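Putative DNA protection protein (PDB 4CYB) probably oxidises and stores iron as a dodecameric, ferritin-like Dps protein, consistent with a role in DNA protection. Local coordinates at residues Thr20-Leu32 and Thr74-Ala86. Sequence-based numbering, arbitrary orientation.
Sequences TRLYSCQRLNKVL and TVAERVQTLGGVA. With FE (Fe (III) ion), chain B.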
loop_
_atom_site.group_PDB
_atom_site.type_symbol
_atom_site.label_atom_id
_atom_site.label_comp_id
_atom_site.label_asym_id
_atom_site.label_seq_id
_atom_site.Cartn_x
_atom_site.Cartn_y
_atom_site.Cartn_z
ATOM N N THR J 20 -36.725 -19.350 -16.488
ATOM C CA THR J 20 -36.081 -18.894 -15.245
ATOM C C THR J 20 -35.187 -17.706 -15.523
ATOM O O THR J 20 -35.309 -16.683 -14.858
ATOM C CB THR J 20 -35.304 -20.005 -14.548
ATOM O OG1 THR J 20 -36.258 -20.988 -14.119
ATOM C CG2 THR J 20 -34.566 -19.457 -13.294
ATOM N N ARG J 21 -34.387 -17.799 -16.557
ATOM C CA ARG J 21 -33.507 -16.678 -16.910
ATOM C C ARG J 21 -34.239 -15.430 -17.370
ATOM O O ARG J 21 -33.934 -14.317 -16.949
ATOM C CB ARG J 21 -32.487 -17.159 -17.948
ATOM C CG ARG J 21 -31.629 -18.274 -17.373
ATOM C CD ARG J 21 -30.512 -18.662 -18.307
ATOM N NE ARG J 21 -30.948 -19.444 -19.470
ATOM C CZ ARG J 21 -30.984 -19.028 -20.719
ATOM N NH1 ARG J 21 -30.594 -17.798 -21.041
ATOM N NH2 ARG J 21 -31.373 -19.865 -21.693
ATOM N N LEU J 22 -35.263 -15.602 -18.201
ATOM C CA LEU J 22 -36.044 -14.483 -18.637
ATOM C C LEU J 22 -36.712 -13.760 -17.476
ATOM O O LEU J 22 -36.722 -12.528 -17.406
ATOM C CB LEU J 22 -37.146 -15.018 -19.563
ATOM C CG LEU J 22 -37.560 -14.258 -20.813
ATOM C CD1 LEU J 22 -39.093 -14.218 -20.895
ATOM C CD2 LEU J 22 -36.962 -12.882 -20.954
ATOM N N TYR J 23 -37.301 -14.514 -16.567
ATOM C CA TYR J 23 -37.966 -13.915 -15.411
ATOM C C TYR J 23 -36.944 -13.175 -14.505
ATOM O O TYR J 23 -37.181 -12.041 -14.053
ATOM C CB TYR J 23 -38.756 -14.973 -14.619
ATOM C CG TYR J 23 -39.477 -14.360 -13.445
ATOM C CD1 TYR J 23 -40.730 -13.707 -13.621
ATOM C CD2 TYR J 23 -38.945 -14.429 -12.173
ATOM C CE1 TYR J 23 -41.394 -13.145 -12.547
ATOM C CE2 TYR J 23 -39.601 -13.839 -11.082
ATOM C CZ TYR J 23 -40.841 -13.206 -11.287
ATOM O OH TYR J 23 -41.500 -12.630 -10.219
ATOM N N SER J 24 -35.805 -13.801 -14.248
ATOM C CA SER J 24 -34.799 -13.150 -13.351
ATOM C C SER J 24 -34.335 -11.857 -14.022
ATOM O O SER J 24 -34.208 -10.818 -13.326
ATOM C CB SER J 24 -33.624 -14.094 -13.069
ATOM O OG SER J 24 -33.960 -15.075 -12.124
ATOM N N CYS J 25 -34.105 -11.887 -15.339
ATOM C CA CYS J 25 -33.692 -10.662 -16.034
ATOM C C CYS J 25 -34.727 -9.522 -15.970
ATOM O O CYS J 25 -34.355 -8.381 -15.783
ATOM C CB CYS J 25 -33.280 -10.874 -17.481
ATOM S SG CYS J 25 -31.759 -11.855 -17.630
ATOM N N GLN J 26 -36.036 -9.851 -16.097
ATOM C CA GLN J 26 -37.063 -8.812 -15.902
ATOM C C GLN J 26 -37.024 -8.265 -14.491
ATOM O O GLN J 26 -37.088 -7.037 -14.346
ATOM C CB GLN J 26 -38.478 -9.393 -16.127
ATOM C CG GLN J 26 -38.709 -9.848 -17.539
ATOM C CD GLN J 26 -39.955 -10.762 -17.680
ATOM O OE1 GLN J 26 -40.266 -11.206 -18.783
ATOM N NE2 GLN J 26 -40.662 -11.020 -16.571
ATOM N N ARG J 27 -36.933 -9.113 -13.455
ATOM C CA ARG J 27 -36.909 -8.593 -12.101
ATOM C C ARG J 27 -35.609 -7.766 -11.862
ATOM O O ARG J 27 -35.648 -6.689 -11.231
ATOM C CB ARG J 27 -37.032 -9.676 -11.019
ATOM C CG ARG J 27 -38.267 -10.559 -11.107
ATOM C CD ARG J 27 -39.579 -9.791 -11.171
ATOM N NE ARG J 27 -39.742 -8.850 -10.089
ATOM C CZ ARG J 27 -40.420 -9.066 -8.958
ATOM N NH1 ARG J 27 -41.015 -10.251 -8.704
ATOM N NH2 ARG J 27 -40.534 -8.083 -8.093
ATOM N N LEU J 28 -34.491 -8.292 -12.376
ATOM C CA LEU J 28 -33.194 -7.594 -12.139
ATOM C C LEU J 28 -33.211 -6.247 -12.817
ATOM O O LEU J 28 -32.649 -5.276 -12.245
ATOM C CB LEU J 28 -32.000 -8.447 -12.607
ATOM C CG LEU J 28 -31.689 -9.637 -11.686
ATOM C CD1 LEU J 28 -30.740 -10.652 -12.309
ATOM C CD2 LEU J 28 -31.201 -9.200 -10.299
ATOM N N ASN J 29 -33.786 -6.169 -14.023
ATOM C CA ASN J 29 -33.797 -4.908 -14.736
ATOM C C ASN J 29 -34.621 -3.843 -14.044
ATOM O O ASN J 29 -34.324 -2.673 -14.147
ATOM C CB ASN J 29 -34.162 -5.015 -16.222
ATOM C CG ASN J 29 -32.943 -5.250 -17.100
ATOM O OD1 ASN J 29 -31.900 -4.605 -16.917
ATOM N ND2 ASN J 29 -33.076 -6.139 -18.072
ATOM N N LYS J 30 -35.685 -4.239 -13.360
ATOM C CA LYS J 30 -36.450 -3.245 -12.609
ATOM C C LYS J 30 -35.635 -2.722 -11.433
ATOM O O LYS J 30 -35.586 -1.490 -11.190
ATOM C CB LYS J 30 -37.819 -3.841 -12.135
ATOM C CG LYS J 30 -38.669 -2.854 -11.311
ATOM C CD LYS J 30 -38.859 -1.513 -12.021
ATOM C CE LYS J 30 -40.007 -0.738 -11.377
ATOM N NZ LYS J 30 -39.888 -0.611 -9.912
ATOM N N VAL J 31 -35.005 -3.622 -10.708
ATOM C CA VAL J 31 -34.134 -3.224 -9.591
ATOM C C VAL J 31 -33.040 -2.301 -10.137
ATOM O O VAL J 31 -32.684 -1.304 -9.500
ATOM C CB VAL J 31 -33.516 -4.449 -8.893
ATOM C CG1 VAL J 31 -32.436 -4.016 -7.888
ATOM C CG2 VAL J 31 -34.641 -5.212 -8.154
ATOM N N LEU J 32 -32.477 -2.681 -11.269
ATOM C CA LEU J 32 -31.363 -1.894 -11.902
ATOM C C LEU J 32 -31.834 -0.492 -12.264
ATOM O O LEU J 32 -31.146 0.499 -11.949
ATOM C CB LEU J 32 -30.880 -2.663 -13.128
ATOM C CG LEU J 32 -29.578 -2.305 -13.804
ATOM C CD1 LEU J 32 -28.483 -2.173 -12.732
ATOM C CD2 LEU J 32 -29.297 -3.408 -14.816
ATOM N N THR J 74 -22.869 -4.870 -10.597
ATOM C CA THR J 74 -22.985 -6.280 -10.239
ATOM C C THR J 74 -24.347 -6.833 -10.769
ATOM O O THR J 74 -24.437 -7.950 -11.301
ATOM C CB THR J 74 -22.900 -6.476 -8.723
ATOM O OG1 THR J 74 -21.606 -6.024 -8.228
ATOM C CG2 THR J 74 -23.111 -8.026 -8.355
ATOM N N VAL J 75 -25.392 -6.040 -10.621
ATOM C CA VAL J 75 -26.718 -6.463 -11.138
ATOM C C VAL J 75 -26.771 -6.525 -12.656
ATOM O O VAL J 75 -27.313 -7.491 -13.196
ATOM C CB VAL J 75 -27.822 -5.518 -10.566
ATOM C CG1 VAL J 75 -29.224 -5.766 -11.169
ATOM C CG2 VAL J 75 -27.897 -5.717 -9.071
ATOM N N ALA J 76 -26.193 -5.536 -13.353
ATOM C CA ALA J 76 -26.138 -5.558 -14.798
ATOM C C ALA J 76 -25.374 -6.779 -15.269
ATOM O O ALA J 76 -25.799 -7.441 -16.200
ATOM C CB ALA J 76 -25.481 -4.316 -15.339
ATOM N N GLU J 77 -24.201 -7.042 -14.671
ATOM C CA GLU J 77 -23.449 -8.228 -15.043
ATOM C C GLU J 77 -24.232 -9.535 -14.785
ATOM O O GLU J 77 -24.103 -10.477 -15.559
ATOM C CB GLU J 77 -22.075 -8.246 -14.314
ATOM C CG GLU J 77 -21.140 -7.234 -15.067
ATOM C CD GLU J 77 -19.695 -7.238 -14.524
ATOM O OE1 GLU J 77 -19.327 -8.175 -13.754
ATOM O OE2 GLU J 77 -18.924 -6.340 -14.955
ATOM N N ARG J 78 -25.055 -9.537 -13.740
ATOM C CA ARG J 78 -25.913 -10.727 -13.520
ATOM C C ARG J 78 -26.926 -10.924 -14.670
ATOM O O ARG J 78 -27.130 -12.067 -15.148
ATOM C CB ARG J 78 -26.659 -10.566 -12.208
ATOM C CG ARG J 78 -27.568 -11.758 -11.871
ATOM C CD ARG J 78 -26.719 -12.916 -11.396
ATOM N NE ARG J 78 -27.461 -14.191 -11.212
ATOM C CZ ARG J 78 -26.835 -15.353 -11.054
ATOM N NH1 ARG J 78 -25.476 -15.384 -11.016
ATOM N NH2 ARG J 78 -27.537 -16.495 -10.934
ATOM N N VAL J 79 -27.571 -9.835 -15.107
ATOM C CA VAL J 79 -28.415 -9.899 -16.296
ATOM C C VAL J 79 -27.678 -10.469 -17.481
ATOM O O VAL J 79 -28.212 -11.358 -18.175
ATOM C CB VAL J 79 -29.001 -8.525 -16.639
ATOM C CG1 VAL J 79 -29.759 -8.574 -17.966
ATOM C CG2 VAL J 79 -29.896 -8.019 -15.501
ATOM N N GLN J 80 -26.456 -9.963 -17.751
ATOM C CA GLN J 80 -25.707 -10.499 -18.889
ATOM C C GLN J 80 -25.336 -11.993 -18.713
ATOM O O GLN J 80 -25.379 -12.778 -19.674
ATOM C CB GLN J 80 -24.411 -9.657 -19.113
ATOM C CG GLN J 80 -24.727 -8.178 -19.365
ATOM C CD GLN J 80 -25.661 -7.983 -20.552
ATOM O OE1 GLN J 80 -26.641 -7.298 -20.418
ATOM N NE2 GLN J 80 -25.397 -8.639 -21.676
ATOM N N THR J 81 -24.971 -12.361 -17.483
ATOM C CA THR J 81 -24.623 -13.718 -17.153
ATOM C C THR J 81 -25.819 -14.667 -17.429
ATOM O O THR J 81 -25.614 -15.845 -17.772
ATOM C CB THR J 81 -24.249 -13.805 -15.656
ATOM O OG1 THR J 81 -23.018 -13.054 -15.436
ATOM C CG2 THR J 81 -24.055 -15.295 -15.231
ATOM N N LEU J 82 -27.033 -14.159 -17.274
ATOM C CA LEU J 82 -28.240 -14.993 -17.548
ATOM C C LEU J 82 -28.610 -14.972 -19.029
ATOM O O LEU J 82 -29.629 -15.572 -19.413
ATOM C CB LEU J 82 -29.412 -14.463 -16.688
ATOM C CG LEU J 82 -29.156 -14.596 -15.182
ATOM C CD1 LEU J 82 -30.185 -13.779 -14.420
ATOM C CD2 LEU J 82 -29.231 -16.031 -14.682
ATOM N N GLY J 83 -27.814 -14.294 -19.866
ATOM C CA GLY J 83 -28.079 -14.272 -21.328
ATOM C C GLY J 83 -28.989 -13.127 -21.727
ATOM O O GLY J 83 -29.451 -13.074 -22.840
ATOM N N GLY J 84 -29.311 -12.249 -20.779
ATOM C CA GLY J 84 -30.257 -11.132 -21.022
ATOM C C GLY J 84 -29.549 -9.845 -21.461
ATOM O O GLY J 84 -28.342 -9.858 -21.843
ATOM N N VAL J 85 -30.320 -8.772 -21.467
ATOM C CA VAL J 85 -29.838 -7.434 -21.836
ATOM C C VAL J 85 -30.089 -6.458 -20.707
ATOM O O VAL J 85 -31.273 -6.144 -20.352
ATOM C CB VAL J 85 -30.470 -6.946 -23.181
ATOM C CG1 VAL J 85 -29.807 -5.611 -23.654
ATOM C CG2 VAL J 85 -30.310 -8.056 -24.237
ATOM N N ALA J 86 -28.988 -5.962 -20.111
ATOM C CA ALA J 86 -29.115 -4.976 -19.001
ATOM C C ALA J 86 -29.612 -3.625 -19.540
ATOM O O ALA J 86 -29.213 -3.181 -20.653
ATOM C CB ALA J 86 -27.755 -4.801 -18.300
HETATM FE FE FE B . -17.834 -4.528 -14.179
HETATM O O HOH W 1 -16.990 -2.432 -13.453
HETATM O O HOH W 2 -15.638 -5.147 -14.629
HETATM O O HOH W 3 -16.951 -5.648 -12.273
#
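The guanidinium of R21 meets the carbonyl of L82 edge-on: NH1 donates to L82 O at 2.9 Å with that oxygen exactly in the guanidinium plane, while CA of G83 lies near the same plane. NH1 also hydrogen-bonds K10 O. N29 ND2 bonds V85 O (2.9 Å) with the oxygen 17° out of the amide plane, a less flat approach, and its OD1 accepts from V87 N. In this ferritin-like four-helix bundle, R21 and N29 of helix 18-48 thus hold the turn and loop that follow the near-antiparallel helix 54-81, which ends in a Schellman motif at G83. Replacing R21 by an alanine would probably leave L82 O and K10 O without this shared donor. The rest of the interface is largely apolar. C25 SG, with chi1 at -67° placing it anti to its own carbonyl carbon, packs on L82 CB (3.6 Å) and faces G84, where a side chain would clash with the sulfur. L28 sends CD1 over the aliphatic part of R78, 3.4 Å from CG, and its CB against V79 CG2; beyond, R78 NH1 forms a salt bridge with E155 of a neighbouring subunit. The side chains of L32 and V75 pass in opposite directions, L32 CD1 4.0 Å from V75 CG1. On helix 54-81, E77 OE2 binds iron(III) at 2.2 Å, the site completed by D73, H46 of another neighbouring subunit and three waters.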